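Local coordinates for glucoamylase (PDB 1LF6), which hydrolyses terminal alpha-1,4-linked glucose from the non-reducing ends of glucan chains, probably releasing it as beta-D-glucose, as a family 15 glycoside hydrolase, at residues D412-L417 / N465-S470; L404-K409 / L455-Y460; D396-P401 / K419-F424; L365-K370 / Q380-S385. All blocks are in the same frame, centred on the assembly; numbering follows the deposited sequence.

Interaction 1 of 4, residues D412-L417 / N465-S470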
loop_
_atom_site.group_PDB
_atom_site.type_symbol
_atom_site.label_atom_id
_atom_site.label_comp_id
_atom_site.label_asym_id
_atom_site.label_seq_id
_atom_site.Cartn_x
_atom_site.Cartn_y
_atom_site.Cartn_z
ATOM N N ASP A 412 -15.315 -24.686 -9.643
ATOM C CA ASP A 412 -16.419 -24.786 -8.696
ATOM C C ASP A 412 -17.096 -23.428 -8.512
ATOM O O ASP A 412 -18.185 -23.345 -7.956
ATOM C CB ASP A 412 -15.884 -25.284 -7.355
ATOM C CG ASP A 412 -14.810 -24.375 -6.792
ATOM O OD1 ASP A 412 -15.080 -23.666 -5.799
ATOM O OD2 ASP A 412 -13.695 -24.359 -7.352
ATOM N N LEU A 413 -16.451 -22.366 -8.988
ATOM C CA LEU A 413 -17.006 -21.020 -8.848
ATOM C C LEU A 413 -17.774 -20.549 -10.083
ATOM O O LEU A 413 -18.148 -19.377 -10.186
ATOM C CB LEU A 413 -15.884 -20.024 -8.533
ATOM C CG LEU A 413 -15.097 -20.243 -7.238
ATOM C CD1 LEU A 413 -13.988 -19.207 -7.138
ATOM C CD2 LEU A 413 -16.039 -20.156 -6.036
ATOM N N TYR A 414 -18.024 -21.468 -11.011
ATOM C CA TYR A 414 -18.731 -21.126 -12.240
ATOM C C TYR A 414 -20.095 -20.470 -12.020
ATOM O O TYR A 414 -20.376 -19.416 -12.592
ATOM C CB TYR A 414 -18.906 -22.371 -13.120
ATOM C CG TYR A 414 -19.634 -22.084 -14.411
ATOM C CD1 TYR A 414 -19.054 -21.289 -15.398
ATOM C CD2 TYR A 414 -20.923 -22.575 -14.631
ATOM C CE1 TYR A 414 -19.735 -20.988 -16.569
ATOM C CE2 TYR A 414 -21.613 -22.280 -15.801
ATOM C CZ TYR A 414 -21.015 -21.485 -16.765
ATOM O OH TYR A 414 -21.693 -21.178 -17.919
ATOM N N ASP A 415 -20.939 -21.091 -11.201
ATOM C CA ASP A 415 -22.277 -20.564 -10.930
ATOM C C ASP A 415 -22.303 -19.272 -10.126
ATOM O O ASP A 415 -23.075 -18.365 -10.427
ATOM C CB ASP A 415 -23.134 -21.599 -10.184
ATOM C CG ASP A 415 -23.497 -22.793 -11.042
ATOM O OD1 ASP A 415 -24.069 -22.596 -12.137
ATOM O OD2 ASP A 415 -23.219 -23.936 -10.615
ATOM N N SER A 416 -21.465 -19.186 -9.099
ATOM C CA SER A 416 -21.456 -18.007 -8.240
ATOM C C SER A 416 -20.551 -16.854 -8.674
ATOM O O SER A 416 -20.764 -15.714 -8.256
ATOM C CB SER A 416 -21.087 -18.415 -6.811
ATOM O OG SER A 416 -19.756 -18.901 -6.747
ATOM N N LEU A 417 -19.558 -17.137 -9.513
ATOM C CA LEU A 417 -18.620 -16.099 -9.934
ATOM C C LEU A 417 -18.492 -15.883 -11.442
ATOM O O LEU A 417 -18.764 -14.793 -11.952
ATOM C CB LEU A 417 -17.237 -16.411 -9.350
ATOM C CG LEU A 417 -16.068 -15.422 -9.462
ATOM C CD1 LEU A 417 -15.634 -15.239 -10.916
ATOM C CD2 LEU A 417 -16.483 -14.102 -8.849
ATOM N N ASN A 465 -17.891 -27.256 -16.878
ATOM C CA ASN A 465 -19.156 -27.465 -16.187
ATOM C C ASN A 465 -20.218 -27.990 -17.150
ATOM O O ASN A 465 -21.399 -28.085 -16.811
ATOM C CB ASN A 465 -19.609 -26.149 -15.552
ATOM C CG ASN A 465 -18.796 -25.791 -14.323
ATOM O OD1 ASN A 465 -19.139 -26.179 -13.206
ATOM N ND2 ASN A 465 -17.703 -25.064 -14.524
ATOM N N LYS A 466 -19.776 -28.325 -18.358
ATOM C CA LYS A 466 -20.648 -28.855 -19.399
ATOM C C LYS A 466 -21.769 -27.911 -19.832
ATOM O O LYS A 466 -22.816 -28.354 -20.299
ATOM C CB LYS A 466 -21.229 -30.202 -18.955
ATOM C CG LYS A 466 -20.169 -31.278 -18.748
ATOM C CD LYS A 466 -20.785 -32.598 -18.304
ATOM C CE LYS A 466 -19.726 -33.681 -18.144
ATOM N NZ LYS A 466 -20.320 -34.970 -17.686
ATOM N N ASP A 467 -21.544 -26.609 -19.677
ATOM C CA ASP A 467 -22.523 -25.607 -20.089
ATOM C C ASP A 467 -22.072 -25.138 -21.469
ATOM O O ASP A 467 -21.652 -23.993 -21.653
ATOM C CB ASP A 467 -22.530 -24.427 -19.114
ATOM C CG ASP A 467 -23.575 -23.391 -19.468
ATOM O OD1 ASP A 467 -24.125 -23.462 -20.584
ATOM O OD2 ASP A 467 -23.840 -22.500 -18.635
ATOM N N TYR A 468 -22.154 -26.042 -22.436
ATOM C CA TYR A 468 -21.722 -25.756 -23.795
ATOM C C TYR A 468 -22.428 -24.577 -24.449
ATOM O O TYR A 468 -21.843 -23.891 -25.287
ATOM C CB TYR A 468 -21.871 -27.012 -24.651
ATOM C CG TYR A 468 -21.226 -28.223 -24.018
ATOM C CD1 TYR A 468 -21.931 -29.021 -23.117
ATOM C CD2 TYR A 468 -19.898 -28.549 -24.286
ATOM C CE1 TYR A 468 -21.328 -30.112 -22.497
ATOM C CE2 TYR A 468 -19.284 -29.637 -23.671
ATOM C CZ TYR A 468 -20.003 -30.414 -22.779
ATOM O OH TYR A 468 -19.396 -31.490 -22.172
ATOM N N GLU A 469 -23.679 -24.339 -24.072
ATOM C CA GLU A 469 -24.425 -23.219 -24.635
ATOM C C GLU A 469 -23.748 -21.902 -24.258
ATOM O O GLU A 469 -23.497 -21.055 -25.112
ATOM C CB GLU A 469 -25.867 -23.219 -24.128
ATOM C CG GLU A 469 -26.725 -24.348 -24.681
ATOM C CD GLU A 469 -28.187 -24.217 -24.280
ATOM O OE1 GLU A 469 -28.999 -25.070 -24.701
ATOM O OE2 GLU A 469 -28.522 -23.262 -23.545
ATOM N N SER A 470 -23.456 -21.733 -22.973
ATOM C CA SER A 470 -22.802 -20.519 -22.503
ATOM C C SER A 470 -21.383 -20.441 -23.058
ATOM O O SER A 470 -20.917 -19.372 -23.451
ATOM C CB SER A 470 -22.760 -20.495 -20.970
ATOM O OG SER A 470 -24.062 -20.383 -20.420
#
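The Tyr-414 ring has Asp-467 OD2 at its hydroxyl edge, in the ring plane, while the Asn-465 amide comes in obliquely at the other end, its plane only 20° from that of the ring. Asn-465 ND2 lies 3.3 Å from Tyr-414 CB, and its polar partners are the backbone oxygens of Ile-461 and Tyr-411. With CG anti to the backbone N (chi1 180°), the tyrosine points toward the 465-470 segment, and its OH donates to Asp-467 OD2 over 2.6 Å. The carboxylate stands almost square to the ring, so the hydroxyl meets it from above its plane. Ser-470 OG reaches the same OD2 from that same face at 2.8 Å, and Ser-470 N gives the N-cap bond to Asp-467 OD1 at 3.0 Å. A Schellman motif at Lys-466 closes helix 445-464 just before this cap. Tyr-414, in the first turn of helix 414-428, rests on Ile-461 and Ala-462 of helix 445-464 and ties on to the start of helix 468-489.

Interaction 2 of 4, residues L404-K409 / L455-Y460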
loop_
_atom_site.group_PDB
_atom_site.type_symbol
_atom_site.label_atom_id
_atom_site.label_comp_id
_atom_site.label_asym_id
_atom_site.label_seq_id
_atom_site.Cartn_x
_atom_site.Cartn_y
_atom_site.Cartn_z
ATOM N N LEU A 404 -8.622 -15.272 -13.052
ATOM C CA LEU A 404 -7.994 -15.868 -11.877
ATOM C C LEU A 404 -8.641 -17.229 -11.571
ATOM O O LEU A 404 -7.959 -18.176 -11.204
ATOM C CB LEU A 404 -8.141 -14.937 -10.667
ATOM C CG LEU A 404 -7.467 -15.365 -9.358
ATOM C CD1 LEU A 404 -5.987 -15.573 -9.571
ATOM C CD2 LEU A 404 -7.704 -14.293 -8.290
ATOM N N SER A 405 -9.960 -17.315 -11.719
ATOM C CA SER A 405 -10.665 -18.562 -11.474
ATOM C C SER A 405 -10.104 -19.640 -12.395
ATOM O O SER A 405 -9.953 -20.801 -12.007
ATOM C CB SER A 405 -12.164 -18.391 -11.733
ATOM O OG SER A 405 -12.757 -17.581 -10.735
ATOM N N TYR A 406 -9.787 -19.244 -13.620
ATOM C CA TYR A 406 -9.238 -20.166 -14.596
ATOM C C TYR A 406 -7.837 -20.648 -14.215
ATOM O O TYR A 406 -7.553 -21.841 -14.257
ATOM C CB TYR A 406 -9.196 -19.511 -15.979
ATOM C CG TYR A 406 -8.285 -20.228 -16.942
ATOM C CD1 TYR A 406 -6.999 -19.752 -17.198
ATOM C CD2 TYR A 406 -8.680 -21.423 -17.543
ATOM C CE1 TYR A 406 -6.129 -20.448 -18.019
ATOM C CE2 TYR A 406 -7.816 -22.129 -18.367
ATOM C CZ TYR A 406 -6.543 -21.637 -18.596
ATOM O OH TYR A 406 -5.674 -22.357 -19.373
ATOM N N ARG A 407 -6.960 -19.718 -13.852
ATOM C CA ARG A 407 -5.601 -20.086 -13.487
ATOM C C ARG A 407 -5.536 -20.924 -12.213
ATOM O O ARG A 407 -4.653 -21.765 -12.063
ATOM C CB ARG A 407 -4.736 -18.832 -13.345
ATOM C CG ARG A 407 -4.511 -18.106 -14.663
ATOM C CD ARG A 407 -3.290 -17.217 -14.572
ATOM N NE ARG A 407 -2.086 -18.005 -14.342
ATOM C CZ ARG A 407 -1.096 -17.633 -13.540
ATOM N NH1 ARG A 407 -1.167 -16.482 -12.886
ATOM N NH2 ARG A 407 -0.037 -18.415 -13.388
ATOM N N LEU A 408 -6.469 -20.696 -11.296
ATOM C CA LEU A 408 -6.507 -21.462 -10.058
ATOM C C LEU A 408 -7.336 -22.734 -10.258
ATOM O O LEU A 408 -7.517 -23.520 -9.332
ATOM C CB LEU A 408 -7.100 -20.614 -8.927
ATOM C CG LEU A 408 -6.142 -19.549 -8.369
ATOM C CD1 LEU A 408 -6.866 -18.625 -7.417
ATOM C CD2 LEU A 408 -4.991 -20.237 -7.670
ATOM N N LYS A 409 -7.822 -22.927 -11.483
ATOM C CA LYS A 409 -8.634 -24.087 -11.829
ATOM C C LYS A 409 -9.802 -24.263 -10.873
ATOM O O LYS A 409 -10.172 -25.384 -10.515
ATOM C CB LYS A 409 -7.772 -25.354 -11.852
ATOM C CG LYS A 409 -6.723 -25.335 -12.949
ATOM C CD LYS A 409 -5.949 -26.635 -13.013
ATOM C CE LYS A 409 -4.942 -26.612 -14.159
ATOM N NZ LYS A 409 -4.221 -27.911 -14.293
ATOM N N LEU A 455 -13.664 -13.504 -21.121
ATOM C CA LEU A 455 -14.732 -14.269 -21.749
ATOM C C LEU A 455 -14.200 -15.599 -22.288
ATOM O O LEU A 455 -14.922 -16.594 -22.317
ATOM C CB LEU A 455 -15.402 -13.460 -22.869
ATOM C CG LEU A 455 -16.244 -12.245 -22.443
ATOM C CD1 LEU A 455 -16.839 -11.582 -23.677
ATOM C CD2 LEU A 455 -17.360 -12.676 -21.499
ATOM N N THR A 456 -12.940 -15.612 -22.716
ATOM C CA THR A 456 -12.328 -16.835 -23.217
ATOM C C THR A 456 -12.172 -17.807 -22.035
ATOM O O THR A 456 -12.475 -18.998 -22.153
ATOM C CB THR A 456 -10.944 -16.545 -23.878
ATOM O OG1 THR A 456 -11.125 -15.740 -25.054
ATOM C CG2 THR A 456 -10.252 -17.845 -24.271
ATOM N N CYS A 457 -11.710 -17.300 -20.891
ATOM C CA CYS A 457 -11.547 -18.140 -19.707
ATOM C C CYS A 457 -12.921 -18.587 -19.203
ATOM O O CYS A 457 -13.073 -19.697 -18.690
ATOM C CB CYS A 457 -10.809 -17.385 -18.594
ATOM S SG CYS A 457 -9.097 -16.936 -18.985
ATOM N N ALA A 458 -13.921 -17.722 -19.360
ATOM C CA ALA A 458 -15.275 -18.044 -18.923
ATOM C C ALA A 458 -15.831 -19.182 -19.765
ATOM O O ALA A 458 -16.541 -20.050 -19.262
ATOM C CB ALA A 458 -16.177 -16.822 -19.035
ATOM N N ALA A 459 -15.507 -19.167 -21.053
ATOM C CA ALA A 459 -15.962 -20.204 -21.969
ATOM C C ALA A 459 -15.317 -21.535 -21.594
ATOM O O ALA A 459 -15.965 -22.581 -21.639
ATOM C CB ALA A 459 -15.603 -19.832 -23.399
ATOM N N TYR A 460 -14.043 -21.485 -21.225
ATOM C CA TYR A 460 -13.303 -22.682 -20.832
ATOM C C TYR A 460 -13.941 -23.301 -19.594
ATOM O O TYR A 460 -14.180 -24.505 -19.542
ATOM C CB TYR A 460 -11.853 -22.326 -20.508
ATOM C CG TYR A 460 -11.004 -23.511 -20.092
ATOM C CD1 TYR A 460 -10.310 -24.261 -21.042
ATOM C CD2 TYR A 460 -10.894 -23.881 -18.750
ATOM C CE1 TYR A 460 -9.523 -25.349 -20.666
ATOM C CE2 TYR A 460 -10.110 -24.968 -18.364
ATOM C CZ TYR A 460 -9.426 -25.697 -19.326
ATOM O OH TYR A 460 -8.645 -26.769 -18.953
#
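Tyr-406 and Tyr-460 make a T-shaped aromatic pair in the interface between helices 395-407 and 445-464 of the (alpha/alpha) barrel, with Cys-457 packed beside Tyr-406. The ring of Tyr-406 supplies the edge: its CD2 and CE2 side is turned on to one face of Tyr-460, the planes 88° apart and the centroids separated by 5.0 Å. The closest atoms are Tyr-406 CD2 and Tyr-460 CD2, 3.5 Å apart, and Tyr-406 CE2 sits above the Tyr-460 ring, offset toward its rim. One helical turn earlier, Cys-457 CB packs against Tyr-406 CB at 3.7 Å. Its sulfur lies obliquely beside the ring near CG and CD1, with SG 3.9 Å from Tyr-406 CD1, in a sulfur-aromatic contact 38° off the ring normal. With chi1 at -180°, Tyr-460 stretches its ring away from its own N and out toward helix 395-407 to offer its face. The far end of Tyr-406 is fixed as well, because its OH bonds to Asp-676 OD2, while Ile-677 of the same C-terminal helix touches both tyrosines. The two helices run in roughly the same direction with helix 414-428 between them in sequence, the relation expected of alternate helices in the (alpha/alpha) barrel of family 15 glucoamylases.

Interaction 3 of 4, residues D396-P401 / K419-F424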
loop_
_atom_site.group_PDB
_atom_site.type_symbol
_atom_site.label_atom_id
_atom_site.label_comp_id
_atom_site.label_asym_id
_atom_site.label_seq_id
_atom_site.Cartn_x
_atom_site.Cartn_y
_atom_site.Cartn_z
ATOM N N ASP A 396 -12.611 -4.236 -16.959
ATOM C CA ASP A 396 -11.438 -5.045 -16.678
ATOM C C ASP A 396 -11.590 -5.679 -15.309
ATOM O O ASP A 396 -11.142 -6.806 -15.095
ATOM C CB ASP A 396 -10.152 -4.205 -16.764
ATOM C CG ASP A 396 -10.006 -3.220 -15.624
ATOM O OD1 ASP A 396 -10.992 -2.533 -15.296
ATOM O OD2 ASP A 396 -8.887 -3.125 -15.071
ATOM N N GLU A 397 -12.257 -4.980 -14.393
ATOM C CA GLU A 397 -12.455 -5.526 -13.053
ATOM C C GLU A 397 -13.505 -6.646 -12.996
ATOM O O GLU A 397 -13.538 -7.418 -12.039
ATOM C CB GLU A 397 -12.794 -4.405 -12.061
ATOM C CG GLU A 397 -11.587 -3.524 -11.714
ATOM C CD GLU A 397 -11.759 -2.760 -10.414
ATOM O OE1 GLU A 397 -10.810 -2.751 -9.598
ATOM O OE2 GLU A 397 -12.837 -2.167 -10.201
ATOM N N GLN A 398 -14.353 -6.740 -14.020
ATOM C CA GLN A 398 -15.359 -7.795 -14.070
ATOM C C GLN A 398 -14.694 -9.050 -14.630
ATOM O O GLN A 398 -15.070 -10.180 -14.300
ATOM C CB GLN A 398 -16.519 -7.413 -14.999
ATOM C CG GLN A 398 -17.105 -6.030 -14.770
ATOM C CD GLN A 398 -17.551 -5.809 -13.339
ATOM O OE1 GLN A 398 -18.213 -6.662 -12.738
ATOM N NE2 GLN A 398 -17.197 -4.651 -12.785
ATOM N N ALA A 399 -13.694 -8.834 -15.477
ATOM C CA ALA A 399 -12.976 -9.916 -16.144
ATOM C C ALA A 399 -11.880 -10.611 -15.344
ATOM O O ALA A 399 -11.761 -11.839 -15.387
ATOM C CB ALA A 399 -12.388 -9.396 -17.456
ATOM N N ASP A 400 -11.081 -9.834 -14.618
ATOM C CA ASP A 400 -9.971 -10.394 -13.858
ATOM C C ASP A 400 -10.314 -11.545 -12.925
ATOM O O ASP A 400 -9.592 -12.533 -12.873
ATOM C CB ASP A 400 -9.236 -9.283 -13.096
ATOM C CG ASP A 400 -8.477 -8.351 -14.036
ATOM O OD1 ASP A 400 -8.189 -8.781 -15.175
ATOM O OD2 ASP A 400 -8.161 -7.212 -13.641
ATOM N N PRO A 401 -11.410 -11.430 -12.164
ATOM C CA PRO A 401 -11.722 -12.555 -11.280
ATOM C C PRO A 401 -11.994 -13.844 -12.062
ATOM O O PRO A 401 -11.739 -14.943 -11.563
ATOM C CB PRO A 401 -12.928 -12.052 -10.483
ATOM C CG PRO A 401 -13.476 -10.920 -11.319
ATOM C CD PRO A 401 -12.256 -10.264 -11.862
ATOM N N LYS A 419 -20.144 -17.251 -14.325
ATOM C CA LYS A 419 -21.335 -16.975 -15.121
ATOM C C LYS A 419 -21.931 -15.587 -14.879
ATOM O O LYS A 419 -22.205 -14.857 -15.829
ATOM C CB LYS A 419 -22.392 -18.064 -14.892
ATOM C CG LYS A 419 -23.679 -17.862 -15.673
ATOM C CD LYS A 419 -24.386 -19.198 -15.910
ATOM C CE LYS A 419 -25.838 -18.995 -16.307
ATOM N NZ LYS A 419 -26.002 -18.018 -17.415
ATOM N N PRO A 420 -22.142 -15.197 -13.613
ATOM C CA PRO A 420 -22.712 -13.856 -13.424
ATOM C C PRO A 420 -21.843 -12.720 -13.986
ATOM O O PRO A 420 -22.363 -11.765 -14.569
ATOM C CB PRO A 420 -22.909 -13.765 -11.907
ATOM C CG PRO A 420 -21.942 -14.786 -11.354
ATOM C CD PRO A 420 -22.031 -15.917 -12.335
ATOM N N LEU A 421 -20.527 -12.825 -13.828
ATOM C CA LEU A 421 -19.635 -11.786 -14.338
ATOM C C LEU A 421 -19.559 -11.817 -15.858
ATOM O O LEU A 421 -19.546 -10.768 -16.502
ATOM C CB LEU A 421 -18.232 -11.932 -13.738
ATOM C CG LEU A 421 -18.110 -11.590 -12.253
ATOM C CD1 LEU A 421 -16.674 -11.800 -11.804
ATOM C CD2 LEU A 421 -18.546 -10.135 -12.012
ATOM N N ALA A 422 -19.507 -13.017 -16.430
ATOM C CA ALA A 422 -19.445 -13.155 -17.876
ATOM C C ALA A 422 -20.714 -12.585 -18.502
ATOM O O ALA A 422 -20.653 -11.867 -19.503
ATOM C CB ALA A 422 -19.277 -14.625 -18.264
ATOM N N ASP A 423 -21.862 -12.905 -17.908
ATOM C CA ASP A 423 -23.141 -12.414 -18.414
ATOM C C ASP A 423 -23.235 -10.901 -18.260
ATOM O O ASP A 423 -23.820 -10.221 -19.099
ATOM C CB ASP A 423 -24.312 -13.071 -17.674
ATOM C CG ASP A 423 -24.436 -14.563 -17.973
ATOM O OD1 ASP A 423 -24.010 -14.995 -19.065
ATOM O OD2 ASP A 423 -24.976 -15.293 -17.119
ATOM N N PHE A 424 -22.660 -10.376 -17.184
ATOM C CA PHE A 424 -22.688 -8.939 -16.951
ATOM C C PHE A 424 -21.844 -8.223 -18.010
ATOM O O PHE A 424 -22.259 -7.203 -18.563
ATOM C CB PHE A 424 -22.165 -8.621 -15.549
ATOM C CG PHE A 424 -22.199 -7.162 -15.207
ATOM C CD1 PHE A 424 -21.035 -6.496 -14.833
ATOM C CD2 PHE A 424 -23.390 -6.446 -15.263
ATOM C CE1 PHE A 424 -21.059 -5.139 -14.522
ATOM C CE2 PHE A 424 -23.424 -5.090 -14.955
ATOM C CZ PHE A 424 -22.256 -4.436 -14.584
#
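Gln-398 NE2 is gripped twice, by the backbone oxygens of Ile-378 and Gln-394, and this fixes the amide whose other end packs against Leu-421 and Phe-424. The chain folds back at chi2 (-55°), bringing OE1 to 3.6 Å from Leu-421 CD2 and 3.5 Å from Phe-424 CD1. The amide plane is turned 75° from the phenylalanine ring, and Gln-398 CD lies at the ring's edge, in its plane. Leu-421 sends its other methyl between the backbone and the proline: CD1 is 3.4 Å from Gln-398 O and equally close to Pro-401 CG, a tight carbon pair. Replacing Gln-398 with an alanine would probably leave the carbonyls of Ile-378 and Gln-394 without this donor and open a gap beside Phe-424 and Leu-421. The catalytic region is not far off, since the side chain of Gln-398 is about 10 Å from that of Glu-438, the probable proton donor. Helices 395-407 and 414-428 run roughly antiparallel here, at 148° with their axes 9.2 Å apart, and helix 358-375 closes over the junction through Leu-368 on Pro-401 and Val-372 on Leu-421.

Interaction 4 of 4, residues L365-K370 / Q380-S385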
loop_
_atom_site.group_PDB
_atom_site.type_symbol
_atom_site.label_atom_id
_atom_site.label_comp_id
_atom_site.label_asym_id
_atom_site.label_seq_id
_atom_site.Cartn_x
_atom_site.Cartn_y
_atom_site.Cartn_z
ATOM N N LEU A 365 -9.537 -14.954 -4.217
ATOM C CA LEU A 365 -10.566 -15.273 -5.204
ATOM C C LEU A 365 -11.896 -15.497 -4.496
ATOM O O LEU A 365 -12.940 -15.013 -4.948
ATOM C CB LEU A 365 -10.196 -16.521 -6.011
ATOM C CG LEU A 365 -11.176 -16.927 -7.118
ATOM C CD1 LEU A 365 -11.344 -15.783 -8.107
ATOM C CD2 LEU A 365 -10.666 -18.177 -7.834
ATOM N N ASP A 366 -11.859 -16.227 -3.386
ATOM C CA ASP A 366 -13.072 -16.491 -2.622
ATOM C C ASP A 366 -13.666 -15.207 -2.052
ATOM O O ASP A 366 -14.874 -15.116 -1.836
ATOM C CB ASP A 366 -12.776 -17.492 -1.506
ATOM C CG ASP A 366 -12.713 -18.915 -2.019
ATOM O OD1 ASP A 366 -11.832 -19.674 -1.569
ATOM O OD2 ASP A 366 -13.554 -19.270 -2.874
ATOM N N TYR A 367 -12.816 -14.213 -1.809
ATOM C CA TYR A 367 -13.289 -12.927 -1.308
ATOM C C TYR A 367 -14.136 -12.305 -2.419
ATOM O O TYR A 367 -15.242 -11.820 -2.181
ATOM C CB TYR A 367 -12.106 -12.006 -0.994
ATOM C CG TYR A 367 -12.519 -10.591 -0.652
ATOM C CD1 TYR A 367 -12.995 -10.272 0.618
ATOM C CD2 TYR A 367 -12.475 -9.579 -1.613
ATOM C CE1 TYR A 367 -13.420 -8.977 0.927
ATOM C CE2 TYR A 367 -12.901 -8.280 -1.315
ATOM C CZ TYR A 367 -13.373 -7.989 -0.044
ATOM O OH TYR A 367 -13.811 -6.718 0.255
ATOM N N LEU A 368 -13.605 -12.331 -3.640
ATOM C CA LEU A 368 -14.292 -11.773 -4.805
ATOM C C LEU A 368 -15.602 -12.508 -5.094
ATOM O O LEU A 368 -16.586 -11.904 -5.532
ATOM C CB LEU A 368 -13.379 -11.846 -6.033
ATOM C CG LEU A 368 -12.122 -10.967 -6.017
ATOM C CD1 LEU A 368 -11.260 -11.305 -7.212
ATOM C CD2 LEU A 368 -12.512 -9.497 -6.042
ATOM N N ALA A 369 -15.605 -13.817 -4.865
ATOM C CA ALA A 369 -16.797 -14.626 -5.084
ATOM C C ALA A 369 -17.893 -14.136 -4.145
ATOM O O ALA A 369 -19.069 -14.102 -4.507
ATOM C CB ALA A 369 -16.491 -16.102 -4.813
ATOM N N LYS A 370 -17.489 -13.747 -2.940
ATOM C CA LYS A 370 -18.415 -13.247 -1.930
ATOM C C LYS A 370 -18.973 -11.901 -2.401
ATOM O O LYS A 370 -20.156 -11.599 -2.214
ATOM C CB LYS A 370 -17.671 -13.087 -0.598
ATOM C CG LYS A 370 -18.528 -13.206 0.660
ATOM C CD LYS A 370 -19.622 -12.151 0.726
ATOM C CE LYS A 370 -20.365 -12.187 2.059
ATOM N NZ LYS A 370 -19.474 -11.823 3.197
ATOM N N GLN A 380 -16.599 -0.731 -8.494
ATOM C CA GLN A 380 -15.310 -0.072 -8.696
ATOM C C GLN A 380 -14.311 -0.560 -7.654
ATOM O O GLN A 380 -13.202 -0.964 -7.987
ATOM C CB GLN A 380 -15.445 1.453 -8.611
ATOM C CG GLN A 380 -14.122 2.184 -8.836
ATOM C CD GLN A 380 -14.285 3.683 -9.062
ATOM O OE1 GLN A 380 -13.320 4.410 -9.158
ATOM N NE2 GLN A 380 -15.502 4.139 -9.146
ATOM N N ASN A 381 -14.729 -0.520 -6.394
ATOM C CA ASN A 381 -13.919 -0.994 -5.286
ATOM C C ASN A 381 -14.838 -1.222 -4.093
ATOM O O ASN A 381 -15.996 -0.803 -4.103
ATOM C CB ASN A 381 -12.794 0.002 -4.947
ATOM C CG ASN A 381 -13.300 1.421 -4.729
ATOM O OD1 ASN A 381 -12.576 2.390 -4.957
ATOM N ND2 ASN A 381 -14.533 1.547 -4.276
ATOM N N THR A 382 -14.329 -1.904 -3.076
ATOM C CA THR A 382 -15.124 -2.190 -1.891
ATOM C C THR A 382 -14.296 -2.020 -0.630
ATOM O O THR A 382 -13.063 -2.028 -0.678
ATOM C CB THR A 382 -15.617 -3.646 -1.887
ATOM O OG1 THR A 382 -14.483 -4.516 -1.961
ATOM C CG2 THR A 382 -16.538 -3.924 -3.061
ATOM N N TRP A 383 -14.982 -1.871 0.500
ATOM C CA TRP A 383 -14.296 -1.781 1.779
ATOM C C TRP A 383 -13.862 -3.222 2.013
ATOM O O TRP A 383 -14.361 -4.133 1.350
ATOM C CB TRP A 383 -15.257 -1.373 2.891
ATOM C CG TRP A 383 -15.888 -0.049 2.693
ATOM C CD1 TRP A 383 -17.019 0.222 1.982
ATOM C CD2 TRP A 383 -15.437 1.197 3.228
ATOM N NE1 TRP A 383 -17.307 1.565 2.045
ATOM C CE2 TRP A 383 -16.350 2.187 2.804
ATOM C CE3 TRP A 383 -14.348 1.574 4.026
ATOM C CZ2 TRP A 383 -16.211 3.536 3.153
ATOM C CZ3 TRP A 383 -14.206 2.913 4.372
ATOM C CH2 TRP A 383 -15.137 3.880 3.935
ATOM N N ILE A 384 -12.949 -3.438 2.946
ATOM C CA ILE A 384 -12.498 -4.795 3.214
ATOM C C ILE A 384 -13.655 -5.700 3.648
ATOM O O ILE A 384 -13.588 -6.917 3.492
ATOM C CB ILE A 384 -11.383 -4.812 4.280
ATOM C CG1 ILE A 384 -11.813 -4.026 5.520
ATOM C CG2 ILE A 384 -10.115 -4.209 3.691
ATOM C CD1 ILE A 384 -10.751 -3.987 6.609
ATOM N N SER A 385 -14.719 -5.095 4.173
ATOM C CA SER A 385 -15.892 -5.844 4.612
ATOM C C SER A 385 -16.589 -6.480 3.412
ATOM O O SER A 385 -17.350 -7.438 3.555
ATOM C CB SER A 385 -16.882 -4.916 5.318
ATOM O OG SER A 385 -17.421 -3.980 4.397
#
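Tyr-367 of helix 358-375 reaches Thr-382 and Ile-384 in the loop that leads to helix 395-407, a helix-to-loop tie within the (alpha/alpha) barrel. Its CB leaves the helix toward the loop, and the extended first torsion (chi1 172°) carries the ring straight out, touching Leu-345 of helix 342-355 on the way. Along one edge CE1 comes to 3.3 Å from Ile-384 O, while CE2 on the other passes Thr-382 OG1 at 4.1 Å. CZ is nearer to Ile-384 O, at 3.7 Å. At the tip, Tyr-367 OH and Thr-382 OG1 are hydrogen-bonded at 3.2 Å, and either hydroxyl could be the donor. Any bond from Tyr-367 OH to Ile-384 O, at 3.3 Å, is weak, and the same proton may go elsewhere. A phenylalanine in place of Tyr-367 would probably keep the ring packing but leave Thr-382 OG1 without its hydroxyl mate, so that the loop is less firmly tied to the helix. The side chain of Thr-382 is about 11 Å from that of Glu-438, the probable proton donor. Across this contact the atom nearest the hydroxyl is Trp-383 O, 2.9 Å from Tyr-367 OH, near the ring plane but at too poor an angle for a hydrogen bond.

In the fold
All four contacts lie in the helical catalytic domain, and their chemistry follows the elements they join more than depth. Interactions 2 and 3 are buried helix-to-helix packing: both use helix 395-407, the first with rings and a sulfur, the second with leucine, proline and a pinned amide. Interaction 1 shares helix 414-428 with interaction 3 but is only partly buried, at the helix ends, and relies on a carboxylate taking hydroxyl bonds. Interaction 4, also buried, joins a helix to a loop through hydroxyls and carbonyls. Leu-365 of interaction 4 links the set, touching Leu-413 of interaction 1, Ser-405 of interaction 2 and Pro-401 of interaction 3. Interactions 3 and 4 lie nearer the probable catalytic acid; 1 and 2 are away from it.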